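Long-range contacts in coatomer subunit delta (PDB 5FJZ), which is part of the vesicle coat that probably carries dilysine-tagged proteins from Golgi to ER, and through this mu-homology domain binds a tryptophan-motif peptide of Dsl1: residues A[15-20]-A[40-45]; A[136-141]-A[209-214]; A[23-28]-A[119-124]; A[66-71]-A[109-114]; A[154-159]-A[189-194]. One frame throughout, in Å; residues are numbered along the deposited sequence. Where two conformers were deposited one is given.

From the N terminus, strand 15-27 turns back into strand 33-46, and contact 1 closes this hairpin. The far part of the first strand, residues 23-28, meets 119-124, so contact 3 closes a long loop that crosses contact 1. Nested inside that loop, contact 4 lays 66-71 on strand 104-113, which neighbours 33-46 in the same sheet; Trp109 touches contact 1 and Leu120 of contact 3 touches 111-113. Strand 123-131 then leads into the second, four-stranded sheet, where contact 2 pairs 136-141 with 209-214. Contact 5 lies within the loop of contact 2 but belongs to the first sheet, and Ile209 packs on its Ile159 and Thr190.

Contact 1: A[15-20]-A[40-45]; sequences ILISIK and GVLELR
Leu16, Ser18 and Lys20 pair with Arg45, Glu43 and Val41 through six backbone hydrogen bonds in an antiparallel hairpin whose strand axes run 166° apart. The bond from Lys20 N to Val41 O is nearly straight, at 179°. On the face bearing Ile17, Ile19, Leu42 and Leu44, CD1 of Leu44 sits against Ile15 CG2 at 3.8 Å and also reaches Ile17 CG1, while the two methyls of Leu42 divide between Ile17 CG2 and Ile19 CG1. The face of Leu16, Ser18, Lys20, Val41, Glu43 and Arg45 is mixed. There the extended Lys20 chain crosses to Glu43, and NZ meets OE1 at 3.1 Å from above the carboxylate plane, forming a salt bridge. Leu16 and Arg45 run side by side, with Leu16 CD2 over one guanidinium face, 3.6 Å from Arg45 NH1, while Arg45 NE pairs with Asp101. The hairpin thus turns an apolar side to Val244 and Ile241, and on the other Glu43 packs on the bound peptide's backbone, where Lys20 would probably offset its negative charge.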
# COMPACT_ATOMS: atom_id res chain seq x y z
N ILE A 15 -15.03 5.19 29.74
CA ILE A 15 -13.96 4.30 29.29
C ILE A 15 -14.56 3.19 28.44
O ILE A 15 -15.47 2.49 28.88
CB ILE A 15 -13.18 3.65 30.45
CG1 ILE A 15 -12.43 4.76 31.21
CG2 ILE A 15 -12.17 2.64 29.94
CD1 ILE A 15 -11.68 4.31 32.43
N LEU A 16 -13.97 2.98 27.25
CA LEU A 16 -14.33 1.84 26.43
C LEU A 16 -13.11 1.15 25.98
O LEU A 16 -12.23 1.78 25.33
CB LEU A 16 -15.20 2.26 25.22
CG LEU A 16 -15.60 1.14 24.26
CD1 LEU A 16 -16.59 0.17 24.92
CD2 LEU A 16 -16.28 1.75 23.06
N ILE A 17 -13.02 -0.16 26.29
CA ILE A 17 -11.88 -0.97 25.91
C ILE A 17 -12.30 -1.93 24.80
O ILE A 17 -13.33 -2.59 24.91
CB ILE A 17 -11.33 -1.76 27.14
CG1 ILE A 17 -10.76 -0.81 28.19
CG2 ILE A 17 -10.32 -2.78 26.67
CD1 ILE A 17 -10.66 -1.45 29.55
N SER A 18 -11.53 -1.96 23.69
CA SER A 18 -11.82 -2.81 22.56
C SER A 18 -10.70 -3.81 22.41
O SER A 18 -9.54 -3.44 22.30
CB SER A 18 -11.99 -1.98 21.30
OG SER A 18 -12.28 -2.83 20.22
N ILE A 19 -11.05 -5.12 22.39
CA ILE A 19 -10.07 -6.13 22.17
C ILE A 19 -10.35 -6.74 20.80
O ILE A 19 -11.43 -7.40 20.60
CB ILE A 19 -10.17 -7.21 23.27
CG1 ILE A 19 -9.93 -6.58 24.66
CG2 ILE A 19 -9.17 -8.33 23.05
CD1 ILE A 19 -10.26 -7.51 25.83
N LYS A 20 -9.46 -6.46 19.85
CA LYS A 20 -9.76 -6.78 18.43
C LYS A 20 -8.80 -7.78 17.92
O LYS A 20 -7.58 -7.58 18.04
CB LYS A 20 -9.67 -5.49 17.62
CG LYS A 20 -10.77 -4.48 17.89
CD LYS A 20 -10.53 -3.17 17.10
CE LYS A 20 -11.84 -2.44 16.89
NZ LYS A 20 -11.62 -0.99 16.54
N GLY A 40 -3.57 -9.29 17.20
CA GLY A 40 -4.54 -8.62 18.11
C GLY A 40 -4.10 -7.26 18.55
O GLY A 40 -2.93 -7.01 18.58
N VAL A 41 -5.06 -6.46 18.97
CA VAL A 41 -4.77 -5.17 19.58
C VAL A 41 -5.75 -4.92 20.67
O VAL A 41 -6.97 -5.24 20.55
CB VAL A 41 -4.76 -4.03 18.47
CG1 VAL A 41 -6.14 -3.75 17.91
CG2 VAL A 41 -4.34 -2.69 19.08
N LEU A 42 -5.29 -4.23 21.72
CA LEU A 42 -6.10 -3.72 22.77
C LEU A 42 -6.14 -2.20 22.64
O LEU A 42 -5.12 -1.55 22.70
CB LEU A 42 -5.45 -4.15 24.07
CG LEU A 42 -6.49 -3.89 25.13
CD1 LEU A 42 -6.49 -4.85 26.27
CD2 LEU A 42 -6.27 -2.53 25.67
N GLU A 43 -7.32 -1.64 22.38
CA GLU A 43 -7.53 -0.23 22.18
C GLU A 43 -8.31 0.34 23.36
O GLU A 43 -9.26 -0.28 23.88
CB GLU A 43 -8.32 0.03 20.92
CG GLU A 43 -7.54 -0.26 19.66
CD GLU A 43 -8.34 -0.01 18.39
OE1 GLU A 43 -9.54 0.32 18.46
OE2 GLU A 43 -7.76 -0.16 17.32
N LEU A 44 -7.91 1.52 23.78
CA LEU A 44 -8.55 2.27 24.84
C LEU A 44 -9.13 3.57 24.30
O LEU A 44 -8.42 4.29 23.61
CB LEU A 44 -7.45 2.54 25.93
CG LEU A 44 -7.85 3.39 27.12
CD1 LEU A 44 -8.97 2.71 27.85
CD2 LEU A 44 -6.62 3.61 28.02
N ARG A 45 -10.39 3.84 24.60
CA ARG A 45 -11.05 5.10 24.32
C ARG A 45 -11.48 5.68 25.67
O ARG A 45 -12.18 5.03 26.48
CB ARG A 45 -12.21 4.94 23.42
CG ARG A 45 -11.94 4.70 21.94
CD ARG A 45 -13.20 4.29 21.18
NE ARG A 45 -14.30 5.26 21.32
CZ ARG A 45 -15.56 5.07 20.89
NH1 ARG A 45 -15.88 3.95 20.29
NH2 ARG A 45 -16.49 6.00 21.05

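Contact 2: A[136-141]-A[209-214]; sequences QGFDVI and IEAPYE
Ile209 O accepts the backbone N-H of Phe138 at 2.9 Å, the donor tilted 26° from the carbonyl plane, and Phe138 O takes Ile209 N in return. This antiparallel hydrogen-bonded pair joins strand 137-146 to strand 202-210 in the four-stranded antiparallel sheet of the mu-homology domain. Beyond it regular pairing gives way, and one water donates to Gln136 O at 2.6 Å and weakly to Ala211 O, bridging two carbonyls that cannot bond to each other. Phe138 carries most of the side-chain contact. Its CG is anti to the carbonyl carbon (chi1 -59°), on the side of residues 211-214: CE1 comes 3.5 Å from Ala211 O, which lies at the ring edge, CD1 meets Ala211 CB, and Glu214 CA stands over one face in a CH-pi contact, 4.2 Å from the centroid. On Phe138, Val129 of strand 123-131 also packs. Carbonyl oxygen at the rim and CA-H over the face both suit the charge distribution of a benzene ring, so Phe138 can seat a polar backbone without hydrogen-bonding to it.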
# COMPACT_ATOMS: atom_id res chain seq x y z
N GLN A 136 -21.92 -24.84 -17.86
CA GLN A 136 -20.55 -25.00 -18.37
C GLN A 136 -19.53 -24.63 -17.26
O GLN A 136 -18.91 -23.54 -17.21
CB GLN A 136 -20.37 -24.18 -19.62
CG GLN A 136 -19.04 -24.42 -20.37
CD GLN A 136 -18.71 -25.86 -20.85
OE1 GLN A 136 -18.34 -26.05 -22.03
NE2 GLN A 136 -18.75 -26.87 -19.96
N GLY A 137 -19.36 -25.58 -16.34
CA GLY A 137 -18.68 -25.25 -15.09
C GLY A 137 -18.84 -26.35 -14.10
O GLY A 137 -18.75 -27.52 -14.48
N PHE A 138 -18.98 -25.98 -12.84
CA PHE A 138 -18.67 -26.89 -11.77
C PHE A 138 -19.65 -26.90 -10.61
O PHE A 138 -20.20 -25.89 -10.24
CB PHE A 138 -17.25 -26.62 -11.27
CG PHE A 138 -16.17 -26.77 -12.34
CD1 PHE A 138 -15.89 -25.74 -13.19
CD2 PHE A 138 -15.47 -27.99 -12.49
CE1 PHE A 138 -14.94 -25.86 -14.19
CE2 PHE A 138 -14.49 -28.12 -13.47
CZ PHE A 138 -14.25 -27.05 -14.34
N ASP A 139 -19.84 -28.10 -10.04
CA ASP A 139 -20.62 -28.33 -8.88
C ASP A 139 -19.61 -28.32 -7.71
O ASP A 139 -18.67 -29.12 -7.63
CB ASP A 139 -21.41 -29.67 -8.90
CG ASP A 139 -22.47 -29.73 -9.99
OD1 ASP A 139 -23.03 -28.74 -10.47
OD2 ASP A 139 -22.80 -30.85 -10.40
N VAL A 140 -19.73 -27.30 -6.87
CA VAL A 140 -18.86 -27.05 -5.78
C VAL A 140 -19.50 -27.35 -4.49
O VAL A 140 -20.65 -26.96 -4.26
CB VAL A 140 -18.44 -25.56 -5.75
CG1 VAL A 140 -17.48 -25.28 -4.62
CG2 VAL A 140 -17.79 -25.16 -7.09
N ILE A 141 -18.74 -27.94 -3.57
CA ILE A 141 -19.15 -28.08 -2.21
C ILE A 141 -18.04 -27.53 -1.30
O ILE A 141 -16.88 -27.94 -1.37
CB ILE A 141 -19.42 -29.60 -1.84
CG1 ILE A 141 -20.53 -30.17 -2.70
CG2 ILE A 141 -19.70 -29.73 -0.34
CD1 ILE A 141 -20.90 -31.64 -2.43
N ILE A 209 -21.53 -23.20 -10.49
CA ILE A 209 -21.02 -21.95 -11.01
C ILE A 209 -20.23 -22.22 -12.25
O ILE A 209 -19.50 -23.21 -12.34
CB ILE A 209 -20.17 -21.20 -9.92
CG1 ILE A 209 -19.83 -19.77 -10.38
CG2 ILE A 209 -18.89 -21.95 -9.59
CD1 ILE A 209 -19.30 -18.89 -9.21
N GLU A 210 -20.33 -21.33 -13.24
CA GLU A 210 -19.51 -21.40 -14.47
C GLU A 210 -18.07 -20.96 -14.25
O GLU A 210 -17.87 -19.94 -13.65
CB GLU A 210 -20.06 -20.49 -15.56
CG GLU A 210 -21.31 -20.99 -16.26
CD GLU A 210 -21.68 -20.11 -17.45
OE1 GLU A 210 -21.12 -18.98 -17.58
OE2 GLU A 210 -22.52 -20.56 -18.26
N ALA A 211 -17.11 -21.71 -14.78
CA ALA A 211 -15.74 -21.34 -14.82
C ALA A 211 -15.10 -22.07 -15.97
O ALA A 211 -15.55 -23.15 -16.35
CB ALA A 211 -15.05 -21.76 -13.51
N PRO A 212 -13.97 -21.53 -16.50
CA PRO A 212 -13.34 -22.16 -17.65
C PRO A 212 -12.54 -23.42 -17.36
O PRO A 212 -12.41 -24.26 -18.24
CB PRO A 212 -12.42 -21.05 -18.20
CG PRO A 212 -12.25 -20.05 -17.11
CD PRO A 212 -13.46 -20.18 -16.23
N TYR A 213 -11.99 -23.54 -16.15
CA TYR A 213 -11.29 -24.76 -15.71
C TYR A 213 -11.29 -24.71 -14.19
O TYR A 213 -11.52 -23.66 -13.61
CB TYR A 213 -9.89 -24.91 -16.28
CG TYR A 213 -9.07 -23.65 -16.13
CD1 TYR A 213 -8.30 -23.46 -14.99
CD2 TYR A 213 -9.06 -22.66 -17.12
CE1 TYR A 213 -7.59 -22.30 -14.79
CE2 TYR A 213 -8.33 -21.50 -16.95
CZ TYR A 213 -7.58 -21.35 -15.78
OH TYR A 213 -6.85 -20.25 -15.59
N GLU A 214 -11.17 -25.89 -13.57
CA GLU A 214 -11.25 -26.08 -12.15
C GLU A 214 -10.37 -25.10 -11.35
O GLU A 214 -10.84 -24.51 -10.38
CB GLU A 214 -10.89 -27.52 -11.82
CG GLU A 214 -11.07 -27.87 -10.37
CD GLU A 214 -11.18 -29.36 -10.15
OE1 GLU A 214 -11.65 -30.10 -11.03
OE2 GLU A 214 -10.76 -29.81 -9.08
O HOH W 1 -17.30 -21.97 -18.57

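Contact 3: A[23-28]-A[119-124]; sequences INAEFS and SLIPLT
Leu120 meets Ile23 where the loop entering strand 123-131 packs against the C-terminal part of strand 15-27, at the place where the two sheets of this mu-homology domain are linked; no hydrogen bond spans the contact. Leu120 O lies 3.2 Å from Ile23 CD1 and, buried here, has no polar partner in the model, while Leu120 CB touches the same methyl at 4.1 Å. Ile121 follows. Its CG1 and CD1 lie against Ala25 CB, and its side chain meets that of Phe27 tip to tip, Ile121 CG2 touching Phe27 CZ at 4.0 Å at the ring's edge, in its plane. Pro122 slides past Ile23 in the opposite direction, ring CD 4.0 Å from Ile23 CG1, and also rests on Phe224 and Tyr267. Ile23 CG1, anti to the backbone N (chi1 -180°), faces Pro122, and chi2 of 69° carries CD1 to Leu120. An alanine in place of Ile23 would probably open a gap between Leu120 and Pro122, since CG1 and CD1 make these contacts. Leu123 offers its backbone, with O 3.6 Å from Phe27 CZ and hydrogen-bonded to Tyr267 OH. Thr124 then brings CA to 4.0 Å from Phe27 CE2.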
# COMPACT_ATOMS: atom_id res chain seq x y z
N ILE A 23 -7.76 -12.82 12.06
CA ILE A 23 -7.24 -14.15 11.78
C ILE A 23 -7.03 -14.30 10.29
O ILE A 23 -7.97 -14.11 9.52
CB ILE A 23 -8.12 -15.28 12.38
CG1 ILE A 23 -7.56 -16.70 12.09
CG2 ILE A 23 -9.58 -15.16 11.93
CD1 ILE A 23 -6.29 -16.98 12.84
N ASN A 24 -5.83 -14.73 9.93
CA ASN A 24 -5.48 -15.22 8.62
C ASN A 24 -5.31 -16.75 8.71
O ASN A 24 -4.73 -17.30 9.71
CB ASN A 24 -4.14 -14.68 8.11
CG ASN A 24 -4.09 -13.15 7.94
OD1 ASN A 24 -3.13 -12.52 8.35
ND2 ASN A 24 -5.10 -12.58 7.44
N ALA A 25 -5.77 -17.42 7.66
CA ALA A 25 -5.62 -18.86 7.58
C ALA A 25 -5.64 -19.28 6.10
O ALA A 25 -6.44 -18.73 5.29
CB ALA A 25 -6.72 -19.54 8.37
N GLU A 26 -4.84 -20.25 5.73
CA GLU A 26 -4.84 -20.82 4.37
C GLU A 26 -4.92 -22.36 4.36
O GLU A 26 -4.27 -23.05 5.20
CB GLU A 26 -3.56 -20.39 3.63
CG GLU A 26 -3.43 -20.92 2.19
CD GLU A 26 -2.32 -20.26 1.35
OE1 GLU A 26 -1.89 -19.13 1.72
OE2 GLU A 26 -1.91 -20.86 0.33
N PHE A 27 -5.71 -22.86 3.45
CA PHE A 27 -6.05 -24.34 3.35
C PHE A 27 -5.78 -24.79 1.96
O PHE A 27 -5.87 -24.02 1.01
CB PHE A 27 -7.53 -24.63 3.68
CG PHE A 27 -7.98 -24.14 4.98
CD1 PHE A 27 -8.32 -22.81 5.15
CD2 PHE A 27 -8.04 -24.97 6.09
CE1 PHE A 27 -8.74 -22.33 6.36
CE2 PHE A 27 -8.45 -24.49 7.30
CZ PHE A 27 -8.78 -23.17 7.47
N SER A 28 -5.25 -26.03 1.79
CA SER A 28 -5.28 -26.65 0.54
C SER A 28 -6.74 -26.98 0.15
O SER A 28 -7.64 -26.99 0.98
CB SER A 28 -4.45 -27.91 0.55
OG SER A 28 -3.07 -27.58 0.59
N SER A 119 -4.78 -24.78 16.02
CA SER A 119 -4.99 -24.11 17.28
C SER A 119 -5.49 -22.69 17.19
O SER A 119 -6.22 -22.20 18.11
CB SER A 119 -3.72 -24.19 18.19
OG SER A 119 -2.64 -23.58 17.55
N LEU A 120 -5.20 -22.02 16.07
CA LEU A 120 -5.65 -20.64 15.90
C LEU A 120 -6.88 -20.48 15.01
O LEU A 120 -7.25 -19.33 14.75
CB LEU A 120 -4.53 -19.84 15.21
CG LEU A 120 -3.37 -19.21 16.00
CD1 LEU A 120 -3.20 -19.52 17.47
CD2 LEU A 120 -2.05 -19.01 15.22
N ILE A 121 -7.41 -21.58 14.46
CA ILE A 121 -8.46 -21.51 13.41
C ILE A 121 -9.86 -21.63 14.02
O ILE A 121 -10.15 -22.63 14.69
CB ILE A 121 -8.08 -22.56 12.36
CG1 ILE A 121 -6.81 -21.98 11.63
CG2 ILE A 121 -9.23 -22.88 11.43
CD1 ILE A 121 -6.16 -22.88 10.60
N PRO A 122 -10.70 -20.62 13.84
CA PRO A 122 -12.07 -20.75 14.30
C PRO A 122 -12.97 -21.61 13.34
O PRO A 122 -13.99 -22.12 13.76
CB PRO A 122 -12.56 -19.33 14.34
CG PRO A 122 -11.79 -18.64 13.25
CD PRO A 122 -10.45 -19.29 13.20
N LEU A 123 -12.65 -21.60 12.06
CA LEU A 123 -13.47 -22.21 11.00
C LEU A 123 -12.62 -22.96 10.00
O LEU A 123 -11.84 -22.37 9.25
CB LEU A 123 -14.30 -21.14 10.33
CG LEU A 123 -15.33 -21.61 9.34
CD1 LEU A 123 -16.56 -22.13 10.00
CD2 LEU A 123 -15.67 -20.45 8.40
N THR A 124 -12.72 -24.29 9.98
CA THR A 124 -11.98 -25.13 9.05
C THR A 124 -12.77 -25.27 7.79
O THR A 124 -13.96 -25.15 7.81
CB THR A 124 -11.67 -26.53 9.66
OG1 THR A 124 -12.85 -27.09 10.17
CG2 THR A 124 -10.75 -26.40 10.85

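Contact 4: A[66-71]-A[109-114]; sequences DKSFQF and WRKVAP
Trp109 holds CG between its backbone N and carbonyl carbon (chi1 57°), the indole lying beside Phe69 and Phe71, whereas Lys111 has CG anti to the backbone N (chi1 -180°) and runs extended past the Phe69 ring. Lys111 CD sits over one face of that ring as a CH-pi contact, 4.1 Å from the centroid. Phe69 and Trp109 lie side by side, CD1 to CD1 at 3.8 Å, their planes at 60°. Phe71 crosses the indole, with Phe71 CD1 3.8 Å from Trp109 CB and Phe71 CE1 near Trp109 CG, and one face of the Phe71 ring receives Phe69 CB. These three rings form an aromatic cluster that fastens the 3-10 turn 67-69 to strand 104-113, a member of the large sheet next to strand 33-46. A leucine in place of Phe69 would probably deprive Lys111 CD of its aromatic face and leave Trp109 CD1 without its Phe69 ring neighbour. The backbone adds one cross-link, Arg110 N to Phe69 O at 2.8 Å. The turn is itself braced by Asp66: OD1 accepts both Ser68 OG, at 2.6 Å, and Ser68 N, from the same face of the carboxylate plane, the latter closing an Asx turn. Lys111 NZ bonds weakly to Ser68 OG at 3.4 Å. Trp109 NE1 is hydrogen-bonded to Glu21, and Arg110 bridges Glu37 and, on a neighbouring subunit, Glu26.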
# COMPACT_ATOMS: atom_id res chain seq x y z
N ASP A 66 4.04 -15.34 27.66
CA ASP A 66 4.00 -16.33 26.58
C ASP A 66 4.66 -15.62 25.38
O ASP A 66 4.05 -14.77 24.73
CB ASP A 66 2.57 -16.69 26.24
CG ASP A 66 2.47 -17.72 25.16
OD1 ASP A 66 3.47 -18.02 24.45
OD2 ASP A 66 1.35 -18.23 24.93
N LYS A 67 5.88 -16.01 25.11
CA LYS A 67 6.64 -15.31 24.07
C LYS A 67 6.04 -15.56 22.65
O LYS A 67 6.33 -14.81 21.71
CB LYS A 67 8.06 -15.78 24.13
CG LYS A 67 8.79 -15.19 25.34
CD LYS A 67 10.27 -15.48 25.27
CE LYS A 67 10.98 -15.00 26.54
NZ LYS A 67 12.41 -15.33 26.36
N SER A 68 5.32 -16.67 22.47
CA SER A 68 4.79 -16.98 21.11
C SER A 68 3.74 -15.92 20.73
O SER A 68 3.37 -15.87 19.53
CB SER A 68 4.20 -18.41 21.06
OG SER A 68 3.06 -18.54 21.92
N PHE A 69 3.26 -15.11 21.67
CA PHE A 69 2.36 -14.01 21.37
C PHE A 69 3.02 -12.65 21.02
O PHE A 69 2.33 -11.80 20.50
CB PHE A 69 1.32 -13.82 22.48
CG PHE A 69 0.16 -14.76 22.33
CD1 PHE A 69 -0.89 -14.44 21.52
CD2 PHE A 69 0.18 -15.99 22.94
CE1 PHE A 69 -1.96 -15.33 21.39
CE2 PHE A 69 -0.89 -16.88 22.83
CZ PHE A 69 -1.96 -16.55 22.03
N GLN A 70 4.33 -12.54 21.19
CA GLN A 70 5.11 -11.29 21.10
C GLN A 70 4.27 -10.09 21.52
O GLN A 70 3.96 -9.26 20.67
CB GLN A 70 5.62 -11.09 19.65
CG GLN A 70 6.95 -11.72 19.40
CD GLN A 70 8.08 -10.79 19.87
OE1 GLN A 70 8.26 -10.52 21.06
NE2 GLN A 70 8.87 -10.33 18.93
N PHE A 71 3.87 -10.06 22.76
CA PHE A 71 3.15 -8.96 23.38
C PHE A 71 4.05 -7.72 23.25
O PHE A 71 5.24 -7.76 23.50
CB PHE A 71 2.78 -9.24 24.81
CG PHE A 71 1.61 -10.13 25.00
CD1 PHE A 71 0.34 -9.72 24.64
CD2 PHE A 71 1.78 -11.41 25.54
CE1 PHE A 71 -0.74 -10.53 24.81
CE2 PHE A 71 0.67 -12.21 25.72
CZ PHE A 71 -0.58 -11.78 25.37
N TRP A 109 -0.40 -8.09 19.83
CA TRP A 109 0.07 -9.45 19.89
C TRP A 109 -0.05 -10.07 18.53
O TRP A 109 -0.82 -9.63 17.72
CB TRP A 109 -0.60 -10.24 21.04
CG TRP A 109 -2.08 -10.32 21.02
CD1 TRP A 109 -2.85 -11.36 20.56
CD2 TRP A 109 -2.98 -9.35 21.55
NE1 TRP A 109 -4.22 -11.05 20.75
CE2 TRP A 109 -4.30 -9.85 21.41
CE3 TRP A 109 -2.81 -8.15 22.27
CZ2 TRP A 109 -5.36 -9.12 21.76
CZ3 TRP A 109 -3.89 -7.46 22.62
CH2 TRP A 109 -5.13 -7.91 22.38
N ARG A 110 0.70 -11.13 18.30
CA ARG A 110 0.68 -11.86 17.06
C ARG A 110 1.17 -13.28 17.28
O ARG A 110 2.23 -13.48 17.88
CB ARG A 110 1.61 -11.20 16.04
CG ARG A 110 1.52 -11.80 14.66
CD ARG A 110 2.18 -10.91 13.61
NE ARG A 110 3.60 -11.10 13.61
CZ ARG A 110 4.25 -12.02 12.93
NH1 ARG A 110 3.65 -12.76 12.04
NH2 ARG A 110 5.56 -12.11 13.00
N LYS A 111 0.46 -14.23 16.71
CA LYS A 111 0.91 -15.61 16.83
C LYS A 111 0.66 -16.29 15.54
O LYS A 111 -0.34 -16.00 14.84
CB LYS A 111 0.19 -16.31 17.99
CG LYS A 111 0.68 -17.72 18.08
CD LYS A 111 0.46 -18.33 19.43
CE LYS A 111 0.85 -19.79 19.42
NZ LYS A 111 0.40 -20.33 20.69
N VAL A 112 1.58 -17.18 15.20
CA VAL A 112 1.54 -17.93 13.99
C VAL A 112 1.40 -19.42 14.27
O VAL A 112 1.87 -19.95 15.28
CB VAL A 112 2.71 -17.70 13.02
CG1 VAL A 112 2.91 -16.23 12.66
CG2 VAL A 112 3.97 -18.43 13.42
N ALA A 113 0.87 -20.12 13.29
CA ALA A 113 0.86 -21.58 13.39
C ALA A 113 1.08 -22.17 12.03
O ALA A 113 0.77 -21.54 10.96
CB ALA A 113 -0.43 -22.06 14.06
N PRO A 114 1.78 -23.32 11.97
CA PRO A 114 2.23 -23.91 10.72
C PRO A 114 1.21 -24.92 10.07
O PRO A 114 0.06 -24.98 10.48
CB PRO A 114 3.54 -24.60 11.17
CG PRO A 114 3.13 -25.15 12.49
CD PRO A 114 2.31 -24.11 13.14
O HOH W 2 4.19 -17.35 17.15

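Contact 5: A[154-159]-A[189-194]; sequences DVIFTI and GTSIKI
Ile194, Phe157 and Lys193 carry much of the contact between antiparallel strands 155-159 and 190-194. Ile194 N bonds Val155 O at 2.8 Å. The return bond, Val155 N to Ile194 O, is weak and bent, at 130°; Asp154 and Val155 both face Ile194, as in a G1 beta bulge. On the same face of the sheet as Ile194, Phe157 has CG anti to the carbonyl carbon (chi1 -57°), and its ring edge lies near Ile192 O, in plane, with CD1 3.8 Å away. In the conformer given, Phe157 CE1 meets Ile194 CD1 at 4.1 Å. Phe157 N to Ile192 O and Ile192 N to Phe157 O are both 2.8 Å. Lys193 lies on the other face, alongside Asp154, and its chain bends at chi3 and chi4; CE comes 3.4 Å from Asp154 OD1, but NZ stays beyond salt-bridge distance of that oxygen and pairs with Glu180. Its CB also touches Ile156 CG1. Further along this face, Thr158 OG1 and Ser191 OG share a hydrogen bond of 2.7 Å. Gly189 ends the ladder: a side chain there would collide with Ile159 O. Within the large sheet, 155-159 is flanked by 220-229 and 190-194 by 180-182, while Leu205 of strand 202-210 and Tyr144 of strand 137-146, from the second sheet, pack on Phe157 and Ile194.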
# COMPACT_ATOMS: atom_id res chain seq x y z
N ASP A 154 -24.00 -14.18 8.89
CA ASP A 154 -23.66 -13.51 7.61
C ASP A 154 -22.24 -13.76 7.16
O ASP A 154 -21.47 -12.81 6.84
CB ASP A 154 -23.94 -11.98 7.72
CG ASP A 154 -25.43 -11.67 7.94
OD1 ASP A 154 -26.29 -12.48 7.57
OD2 ASP A 154 -25.75 -10.60 8.48
N VAL A 155 -21.88 -15.02 7.02
CA VAL A 155 -20.58 -15.47 6.49
C VAL A 155 -20.61 -15.52 4.95
O VAL A 155 -21.56 -16.00 4.34
CB VAL A 155 -20.29 -16.84 7.03
CG1 VAL A 155 -18.94 -17.41 6.56
CG2 VAL A 155 -20.37 -16.83 8.55
N ILE A 156 -19.61 -14.94 4.34
CA ILE A 156 -19.55 -14.73 2.92
C ILE A 156 -18.42 -15.51 2.29
O ILE A 156 -17.23 -15.42 2.69
CB ILE A 156 -19.48 -13.24 2.59
CG1 ILE A 156 -20.77 -12.59 3.12
CG2 ILE A 156 -19.44 -13.06 1.08
CD1 ILE A 156 -20.82 -11.10 2.95
N PHE A 157 -18.78 -16.34 1.32
CA PHE A 157 -17.79 -17.05 0.48
C PHE A 157 -17.66 -16.42 -0.90
O PHE A 157 -18.69 -16.14 -1.55
CB PHE A 157 -18.23 -18.53 0.34
CG PHE A 157 -18.40 -19.23 1.66
CD1 PHE A 157 -19.62 -19.10 2.35
CD2 PHE A 157 -17.42 -20.02 2.16
CE1 PHE A 157 -19.77 -19.70 3.61
CE2 PHE A 157 -17.54 -20.62 3.39
CZ PHE A 157 -18.75 -20.49 4.09
N THR A 158 -16.44 -16.16 -1.31
CA THR A 158 -16.18 -15.48 -2.60
C THR A 158 -15.38 -16.41 -3.50
O THR A 158 -14.37 -16.95 -3.13
CB THR A 158 -15.51 -14.08 -2.43
OG1 THR A 158 -16.44 -13.35 -1.65
CG2 THR A 158 -15.28 -13.43 -3.79
N ILE A 159 -15.87 -16.58 -4.72
CA ILE A 159 -15.29 -17.33 -5.75
C ILE A 159 -14.83 -16.36 -6.81
O ILE A 159 -15.65 -15.56 -7.30
CB ILE A 159 -16.32 -18.34 -6.43
CG1 ILE A 159 -17.09 -19.09 -5.38
CG2 ILE A 159 -15.54 -19.27 -7.35
CD1 ILE A 159 -16.22 -19.88 -4.40
N GLY A 189 -14.91 -11.11 -7.29
CA GLY A 189 -15.57 -12.30 -7.91
C GLY A 189 -17.00 -12.34 -7.47
O GLY A 189 -17.63 -11.31 -7.26
N THR A 190 -17.52 -13.55 -7.35
CA THR A 190 -18.92 -13.78 -7.03
C THR A 190 -19.06 -14.25 -5.57
O THR A 190 -18.37 -15.14 -5.14
CB THR A 190 -19.45 -14.83 -8.00
OG1 THR A 190 -19.21 -14.38 -9.35
CG2 THR A 190 -20.93 -15.09 -7.75
N SER A 191 -19.96 -13.63 -4.82
CA SER A 191 -20.05 -13.79 -3.39
C SER A 191 -21.40 -14.38 -2.98
O SER A 191 -22.48 -13.92 -3.42
CB SER A 191 -19.86 -12.49 -2.62
OG SER A 191 -18.51 -12.03 -2.80
N ILE A 192 -21.33 -15.36 -2.11
CA ILE A 192 -22.51 -16.09 -1.57
C ILE A 192 -22.50 -15.98 -0.09
O ILE A 192 -21.52 -16.33 0.57
CB ILE A 192 -22.55 -17.62 -1.97
CG1 ILE A 192 -22.52 -17.74 -3.47
CG2 ILE A 192 -23.80 -18.23 -1.31
CD1 ILE A 192 -22.15 -19.15 -3.99
N LYS A 193 -23.61 -15.56 0.47
CA LYS A 193 -23.72 -15.42 1.87
C LYS A 193 -24.53 -16.48 2.47
O LYS A 193 -25.60 -16.79 1.96
CB LYS A 193 -24.41 -14.11 2.19
CG LYS A 193 -24.69 -13.81 3.65
CD LYS A 193 -24.79 -12.29 3.93
CE LYS A 193 -26.20 -11.84 4.19
NZ LYS A 193 -27.16 -12.13 3.12
N ILE A 194 -24.10 -16.94 3.62
CA ILE A 194 -24.88 -17.83 4.45
C ILE A 194 -25.31 -17.08 5.71
O ILE A 194 -24.52 -16.34 6.32
CB ILE A 194 -24.08 -19.13 4.72
CG1 ILE A 194 -24.64 -20.19 3.80
CG2 ILE A 194 -24.19 -19.66 6.13
CD1 ILE A 194 -23.61 -21.25 3.53